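Local coordinates for kappa-carrageenase (Zobellia galactanivorans, PDB 5OCR), which probably hydrolyses kappa-carrageenan, this chain being the GH16 catalytic part of a longer protein, at residues A109-G112 with E113-P117; L239-K243 with P244-F248; N254-P258 with E259-K263. All blocks are in the same frame, centred on the assembly; numbering follows the deposited sequence.

Contact 1 (A109-G112 with E113-P117); sequences ADIG and EGVCP
Val115 turns one methyl onto two side chains of the loop that leads into its strand: CG2 lies 3.6 Å from CB of Ala109 and equally 3.6 Å from CG2 of Ile111, whose side chain runs across it at a slant. With CG1 of Val115 anti to the carbonyl carbon (chi1 -66°), CG2 is the branch left to face the loop. The other branch of Ile111 passes close to backbone, its CG1 3.5 Å from the carbonyl O of Glu113. Pro117 closes the apolar patch more loosely, its CG 4.5 Å from CB of Ala109. The tight Ala109, Ile111, Val115 cluster is buried; Leu239 and Thr273 also pack on Val115, and Ile271 on Ile111. Gly112 and Glu113 form the partly exposed side, where water enters. The side chain of Glu113, extended beyond CG, touches the loop only through CB, 3.7 Å from C of Gly112, while its backbone N donates to a water at 2.6 Å; that water gives a weak bond to O of Ile111. Gln145 bonds the loop with both amide atoms, OE1 accepting from N of Ala109 and NE2 donating to O of Gly112. Gly112, with its positive phi of 71°, ends the type I beta turn from Ala109, closed by the 3.3 Å bond from its N to O of Ala109; turn and loop connect strands 100-107 and 115-122 of the GH16 beta-jellyroll.

Contact 2 (L239-K243 with P244-F248); sequences LGLRK and PFVKF
Leu241 packs its branched end against Phe245 and Val246, four and five residues further on. Its CG, anti to the backbone N (chi1 -163°), carries the branch to Phe245. CG of Leu241 comes within 3.6 Å of CB of Phe245, and CD1 reaches CD2 of the ring, 3.7 Å away, the two side chains crossing at about a right angle. Next to it, CG1 of Val246 lies 3.9 Å from CG of Leu241. Cutting Leu241 back to an alanine is likely to open a gap beside Phe245 CB and Val246 CG1 and give the Phe245 ring more freedom to shift. The second methyl of Val246 is wedged against main chain, CG2 only 3.3 Å from N of Lys243. What brings these side chains together is a tight reversal: N of Phe245 donates to O of Arg242 at 2.9 Å, around a cis peptide bond before Pro244. The type VIa turn of Lys243 and the cis Pro244 links strand 233-241 of the jellyroll to the short hairpin that opens with strand 246-249. Arg242 folds back on the chain before the turn. Its NH1 gives a nearly straight bond (163°) to O of Leu241, the oxygen lying in the guanidinium plane although the nitrogen stands above the carbonyl plane. Farther out, NH2 of Arg242 forms a salt bridge with Glu143 and NE bonds to Gln146, so that the guanidinium is held on several sides. The Phe245 ring meets that of Phe86 with planes inclined at about 55°, while Ala264 and Lys267 of helix 262-267 also touch Phe245.

Contact 3 (N254-P258 with E259-K263); sequences NAINP and ETDAK
Asn257 and Thr260 set their side chains at about a right angle, with the Thr260 methyl above the Asn257 amide: CG2 is 3.7 Å from ND2. The threonine hydroxyl instead reaches the main chain. Placed between the backbone N and the carbonyl carbon by a chi1 of 64°, OG1 donates to O of Asn257 at 2.7 Å, in the carbonyl plane and on a lone pair. The same oxygen accepts from N of Thr260 at 2.9 Å, but this donor stands 50° out of the plane, so the two bonds arrive from distinct directions. The Asn257 amide is turned toward the following chain. With CG anti to the backbone N (chi1 -179°), its OD1 takes the N-H of Glu259 at 2.8 Å, again from above the carbonyl plane, and also accepts from ND2 of Asn78. The bond to Glu259 N defines an Asx turn; with Pro258 next in sequence and the bond from Thr260 N to Asn257 O closing a beta turn, this is an Asx-Pro turn. Ile256 meets the far end of the loop with one methyl, CG2 lying 3.7 Å from CB of Asp261, where the two side chains cross at a slant. Asp261 itself is the N-cap of helix 262-267, its OD2 accepting from N of Ala264. Pro258, which touches His74 and Asn78, fills the buried part of an otherwise surface contact. Two donors on one carbonyl and two on one amide oxygen fix the bend from strand 252-255 mainly through polar atoms, while the carboxylate of Asp261 is probably stabilised by the positive end of the helix it caps.

In the fold
The three contacts follow one another along the chain, and burial falls from contact 1 through the partly buried contact 2 to contact 3 at the surface. Contacts 1 and 2 share the jellyroll: strands 115-122 and 233-241 are neighbours, joined by backbone pairs Cys116 with Gly240 and Gly114 with Arg242. Contact 2 passes to contact 3 through the hairpin of strands 246-249 and 252-255, where Phe245 pairs with Ile256 and Lys247 with Asn254. Contact 1 is purely apolar between its side chains, contact 2 combines apolar packing with a turn bond, and contact 3 depends largely on hydrogen bonds. Contacts 1 and 3 do not touch.

Contact 1 (A109-G112 with E113-P117)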
loop_
_atom_site.group_PDB
_atom_site.type_symbol
_atom_site.label_atom_id
_atom_site.label_comp_id
_atom_site.label_asym_id
_atom_site.label_seq_id
_atom_site.Cartn_x
_atom_site.Cartn_y
_atom_site.Cartn_z
ATOM N N ALA A 109 -11.639 4.574 -3.376
ATOM C CA ALA A 109 -12.696 3.744 -4.003
ATOM C C ALA A 109 -14.099 4.084 -3.518
ATOM O O ALA A 109 -14.373 4.286 -2.302
ATOM C CB ALA A 109 -12.403 2.253 -3.695
ATOM N N ASP A 110 -15.026 4.068 -4.461
ATOM C CA ASP A 110 -16.412 4.406 -4.117
ATOM C C ASP A 110 -17.198 3.473 -3.193
ATOM O O ASP A 110 -18.250 3.845 -2.638
ATOM C CB ASP A 110 -17.180 4.739 -5.359
ATOM C CG ASP A 110 -17.401 3.580 -6.255
ATOM O OD1 ASP A 110 -17.108 2.345 -5.949
ATOM O OD2 ASP A 110 -17.898 3.952 -7.355
ATOM N N ILE A 111 -16.698 2.258 -2.985
ATOM C CA ILE A 111 -17.322 1.399 -2.012
ATOM C C ILE A 111 -17.361 1.964 -0.563
ATOM O O ILE A 111 -18.217 1.612 0.220
ATOM C CB ILE A 111 -16.685 0.001 -2.057
ATOM C CG1 ILE A 111 -17.582 -1.021 -1.301
ATOM C CG2 ILE A 111 -15.298 0.020 -1.442
ATOM C CD1 ILE A 111 -17.217 -2.491 -1.667
ATOM N N GLY A 112 -16.466 2.896 -0.230
ATOM C CA GLY A 112 -16.245 3.293 1.177
ATOM C C GLY A 112 -15.527 2.155 1.903
ATOM O O GLY A 112 -14.408 1.761 1.545
ATOM N N GLU A 113 -16.171 1.485 2.842
ATOM C CA GLU A 113 -15.519 0.424 3.603
ATOM C C GLU A 113 -15.487 -0.900 2.751
ATOM O O GLU A 113 -16.456 -1.185 2.003
ATOM C CB GLU A 113 -16.290 0.218 4.911
ATOM C CG GLU A 113 -15.683 -0.832 5.805
ATOM C CD GLU A 113 -16.343 -0.889 7.172
ATOM O OE1 GLU A 113 -15.691 -1.381 8.085
ATOM O OE2 GLU A 113 -17.503 -0.395 7.348
ATOM N N GLY A 114 -14.397 -1.643 2.834
ATOM C CA GLY A 114 -14.279 -2.979 2.248
ATOM C C GLY A 114 -13.028 -3.220 1.415
ATOM O O GLY A 114 -12.727 -4.371 1.057
ATOM N N VAL A 115 -12.332 -2.126 1.034
ATOM C CA VAL A 115 -11.077 -2.232 0.253
ATOM C C VAL A 115 -10.119 -1.220 0.851
ATOM O O VAL A 115 -10.553 -0.310 1.558
ATOM C CB VAL A 115 -11.214 -2.013 -1.299
ATOM C CG1 VAL A 115 -12.069 -3.165 -1.904
ATOM C CG2 VAL A 115 -11.772 -0.588 -1.640
ATOM N N CYS A 116 -8.851 -1.315 0.479
ATOM C CA CYS A 116 -7.848 -0.453 1.011
ATOM C C CYS A 116 -6.925 -0.004 -0.110
ATOM O O CYS A 116 -5.987 -0.770 -0.497
ATOM C CB CYS A 116 -7.040 -1.166 2.118
ATOM S SG CYS A 116 -5.694 -0.089 2.737
ATOM N N PRO A 117 -7.181 1.155 -0.705
ATOM C CA PRO A 117 -6.215 1.692 -1.659
ATOM C C PRO A 117 -4.909 2.062 -0.951
ATOM O O PRO A 117 -4.960 2.733 0.109
ATOM C CB PRO A 117 -6.847 3.003 -2.146
ATOM C CG PRO A 117 -8.345 2.874 -1.857
ATOM C CD PRO A 117 -8.414 1.975 -0.600
HETATM O O HOH W 1 -18.589 2.147 3.526
#

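Contact 2 (L239-K243 with P244-F248)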
loop_
_atom_site.group_PDB
_atom_site.type_symbol
_atom_site.label_atom_id
_atom_site.label_comp_id
_atom_site.label_asym_id
_atom_site.label_seq_id
_atom_site.Cartn_x
_atom_site.Cartn_y
_atom_site.Cartn_z
ATOM N N LEU A 239 -4.746 -2.386 -4.488
ATOM C CA LEU A 239 -6.074 -2.255 -3.863
ATOM C C LEU A 239 -6.312 -3.529 -3.005
ATOM O O LEU A 239 -6.460 -4.638 -3.548
ATOM C CB LEU A 239 -7.185 -2.015 -4.942
ATOM C CG LEU A 239 -8.570 -1.821 -4.353
ATOM C CD1 LEU A 239 -8.676 -0.562 -3.450
ATOM C CD2 LEU A 239 -9.538 -1.686 -5.552
ATOM N N GLY A 240 -6.272 -3.365 -1.687
ATOM C CA GLY A 240 -6.393 -4.482 -0.768
ATOM C C GLY A 240 -7.824 -4.760 -0.395
ATOM O O GLY A 240 -8.700 -3.891 -0.610
ATOM N N LEU A 241 -8.136 -6.004 0.014
ATOM C CA LEU A 241 -9.452 -6.337 0.545
ATOM C C LEU A 241 -9.477 -6.237 2.037
ATOM O O LEU A 241 -8.476 -6.520 2.747
ATOM C CB LEU A 241 -9.766 -7.806 0.101
ATOM C CG LEU A 241 -11.189 -8.276 0.173
ATOM C CD1 LEU A 241 -12.061 -7.475 -0.775
ATOM C CD2 LEU A 241 -11.252 -9.793 -0.138
ATOM N N ARG A 242 -10.598 -5.722 2.575
ATOM C CA ARG A 242 -10.765 -5.559 4.008
ATOM C C ARG A 242 -12.158 -6.013 4.460
ATOM O O ARG A 242 -12.980 -6.406 3.686
ATOM C CB ARG A 242 -10.685 -4.075 4.420
ATOM C CG ARG A 242 -9.319 -3.471 4.020
ATOM C CD ARG A 242 -8.243 -4.022 4.932
ATOM N NE ARG A 242 -6.909 -3.333 4.755
ATOM C CZ ARG A 242 -5.919 -3.788 3.963
ATOM N NH1 ARG A 242 -6.114 -4.879 3.182
ATOM N NH2 ARG A 242 -4.733 -3.166 3.919
ATOM N N LYS A 243 -12.347 -5.919 5.767
ATOM C CA LYS A 243 -13.629 -6.307 6.346
ATOM C C LYS A 243 -14.709 -5.400 5.669
ATOM O O LYS A 243 -14.442 -4.150 5.419
ATOM C CB LYS A 243 -13.456 -6.116 7.802
ATOM C CG LYS A 243 -14.250 -5.047 8.425
ATOM C CD LYS A 243 -14.207 -5.449 9.901
ATOM C CE LYS A 243 -14.826 -4.409 10.805
ATOM N NZ LYS A 243 -16.277 -4.665 10.928
ATOM N N PRO A 244 -15.923 -5.929 5.369
ATOM C CA PRO A 244 -16.496 -7.172 5.829
ATOM C C PRO A 244 -16.066 -8.417 4.999
ATOM O O PRO A 244 -16.565 -9.490 5.251
ATOM C CB PRO A 244 -18.004 -6.913 5.719
ATOM C CG PRO A 244 -18.126 -6.078 4.462
ATOM C CD PRO A 244 -16.847 -5.201 4.485
ATOM N N PHE A 245 -15.144 -8.267 4.045
ATOM C CA PHE A 245 -14.755 -9.404 3.188
ATOM C C PHE A 245 -13.580 -10.201 3.745
ATOM O O PHE A 245 -13.191 -11.199 3.176
ATOM C CB PHE A 245 -14.367 -8.889 1.817
ATOM C CG PHE A 245 -15.481 -8.175 1.110
ATOM C CD1 PHE A 245 -16.687 -8.843 0.817
ATOM C CD2 PHE A 245 -15.350 -6.835 0.757
ATOM C CE1 PHE A 245 -17.705 -8.175 0.123
ATOM C CE2 PHE A 245 -16.365 -6.156 0.053
ATOM C CZ PHE A 245 -17.519 -6.825 -0.274
ATOM N N VAL A 246 -12.983 -9.737 4.835
ATOM C CA VAL A 246 -11.944 -10.500 5.473
ATOM C C VAL A 246 -12.165 -10.362 6.972
ATOM O O VAL A 246 -12.830 -9.433 7.442
ATOM C CB VAL A 246 -10.546 -9.965 5.146
ATOM C CG1 VAL A 246 -10.364 -9.734 3.648
ATOM C CG2 VAL A 246 -10.375 -8.589 5.759
ATOM N N LYS A 247 -11.518 -11.249 7.715
ATOM C CA LYS A 247 -11.630 -11.256 9.170
ATOM C C LYS A 247 -10.293 -11.650 9.726
ATOM O O LYS A 247 -9.718 -12.674 9.352
ATOM C CB LYS A 247 -12.718 -12.215 9.638
ATOM C CG LYS A 247 -12.669 -12.614 11.104
ATOM C CD LYS A 247 -13.292 -11.574 12.030
ATOM C CE LYS A 247 -13.808 -12.212 13.327
ATOM N NZ LYS A 247 -12.726 -12.854 14.149
ATOM N N PHE A 248 -9.823 -10.825 10.638
ATOM C CA PHE A 248 -8.542 -11.028 11.242
ATOM C C PHE A 248 -8.558 -12.111 12.323
ATOM O O PHE A 248 -9.281 -12.027 13.334
ATOM C CB PHE A 248 -8.025 -9.720 11.807
ATOM C CG PHE A 248 -6.664 -9.828 12.389
ATOM C CD1 PHE A 248 -5.559 -9.371 11.679
ATOM C CD2 PHE A 248 -6.480 -10.407 13.655
ATOM C CE1 PHE A 248 -4.294 -9.481 12.220
ATOM C CE2 PHE A 248 -5.214 -10.522 14.202
ATOM C CZ PHE A 248 -4.124 -10.053 13.480
#

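Contact 3 (N254-P258 with E259-K263)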
loop_
_atom_site.group_PDB
_atom_site.type_symbol
_atom_site.label_atom_id
_atom_site.label_comp_id
_atom_site.label_asym_id
_atom_site.label_seq_id
_atom_site.Cartn_x
_atom_site.Cartn_y
_atom_site.Cartn_z
ATOM N N ASN A 254 -8.192 -13.335 6.849
ATOM C CA ASN A 254 -8.780 -14.595 6.345
ATOM C C ASN A 254 -9.954 -14.250 5.445
ATOM O O ASN A 254 -10.828 -13.483 5.856
ATOM C CB ASN A 254 -9.279 -15.470 7.470
ATOM C CG ASN A 254 -8.145 -15.969 8.342
ATOM O OD1 ASN A 254 -7.972 -17.179 8.505
ATOM N ND2 ASN A 254 -7.331 -15.037 8.869
ATOM N N ALA A 255 -9.991 -14.813 4.255
ATOM C CA ALA A 255 -11.184 -14.576 3.410
ATOM C C ALA A 255 -12.547 -14.961 4.045
ATOM O O ALA A 255 -12.632 -15.967 4.736
ATOM C CB ALA A 255 -11.027 -15.237 2.057
ATOM N N ILE A 256 -13.585 -14.144 3.841
ATOM C CA ILE A 256 -15.009 -14.491 4.232
ATOM C C ILE A 256 -15.753 -14.786 2.938
ATOM O O ILE A 256 -15.630 -14.059 1.958
ATOM C CB ILE A 256 -15.642 -13.295 5.007
ATOM C CG1 ILE A 256 -14.747 -12.956 6.229
ATOM C CG2 ILE A 256 -17.129 -13.495 5.294
ATOM C CD1 ILE A 256 -15.401 -12.096 7.273
ATOM N N ASN A 257 -16.505 -15.879 2.881
ATOM C CA ASN A 257 -17.367 -16.113 1.767
ATOM C C ASN A 257 -18.510 -15.083 1.762
ATOM O O ASN A 257 -19.330 -15.061 2.710
ATOM C CB ASN A 257 -17.922 -17.546 1.870
ATOM C CG ASN A 257 -18.834 -17.917 0.735
ATOM O OD1 ASN A 257 -19.345 -17.091 -0.024
ATOM N ND2 ASN A 257 -19.084 -19.244 0.629
ATOM N N PRO A 258 -18.526 -14.198 0.725
ATOM C CA PRO A 258 -19.519 -13.188 0.753
ATOM C C PRO A 258 -20.929 -13.678 0.687
ATOM O O PRO A 258 -21.776 -12.923 1.114
ATOM C CB PRO A 258 -19.051 -12.182 -0.330
ATOM C CG PRO A 258 -18.371 -13.046 -1.346
ATOM C CD PRO A 258 -17.737 -14.157 -0.529
ATOM N N GLU A 259 -21.208 -14.974 0.344
ATOM C CA GLU A 259 -22.569 -15.578 0.504
ATOM C C GLU A 259 -22.918 -16.210 1.885
ATOM O O GLU A 259 -24.012 -16.756 2.112
ATOM C CB GLU A 259 -22.887 -16.578 -0.612
ATOM C CG GLU A 259 -22.276 -16.269 -1.981
ATOM C CD GLU A 259 -22.792 -15.012 -2.685
ATOM O OE1 GLU A 259 -23.872 -14.511 -2.307
ATOM O OE2 GLU A 259 -22.130 -14.529 -3.657
ATOM N N THR A 260 -21.985 -16.143 2.812
ATOM C CA THR A 260 -22.218 -16.619 4.173
ATOM C C THR A 260 -22.307 -15.526 5.204
ATOM O O THR A 260 -22.418 -15.856 6.386
ATOM C CB THR A 260 -21.045 -17.486 4.685
ATOM O OG1 THR A 260 -19.805 -16.668 4.785
ATOM C CG2 THR A 260 -20.916 -18.674 3.802
ATOM N N ASP A 261 -22.197 -14.265 4.800
ATOM C CA ASP A 261 -22.174 -13.157 5.778
ATOM C C ASP A 261 -23.029 -12.001 5.284
ATOM O O ASP A 261 -22.832 -11.551 4.151
ATOM C CB ASP A 261 -20.703 -12.768 6.044
ATOM C CG ASP A 261 -20.563 -11.476 6.799
ATOM O OD1 ASP A 261 -20.482 -11.555 8.043
ATOM O OD2 ASP A 261 -20.570 -10.382 6.207
ATOM N N ALA A 262 -23.970 -11.470 6.102
ATOM C CA ALA A 262 -24.925 -10.465 5.577
ATOM C C ALA A 262 -24.198 -9.216 5.150
ATOM O O ALA A 262 -24.556 -8.613 4.145
ATOM C CB ALA A 262 -25.949 -10.060 6.620
ATOM N N LYS A 263 -23.226 -8.781 5.952
ATOM C CA LYS A 263 -22.554 -7.487 5.619
ATOM C C LYS A 263 -21.754 -7.590 4.332
ATOM O O LYS A 263 -21.834 -6.703 3.452
ATOM C CB LYS A 263 -21.774 -6.921 6.807
ATOM C CG LYS A 263 -22.763 -6.435 7.870
ATOM C CD LYS A 263 -22.398 -6.972 9.236
ATOM C CE LYS A 263 -21.509 -5.977 9.983
ATOM N NZ LYS A 263 -22.126 -4.616 10.040
#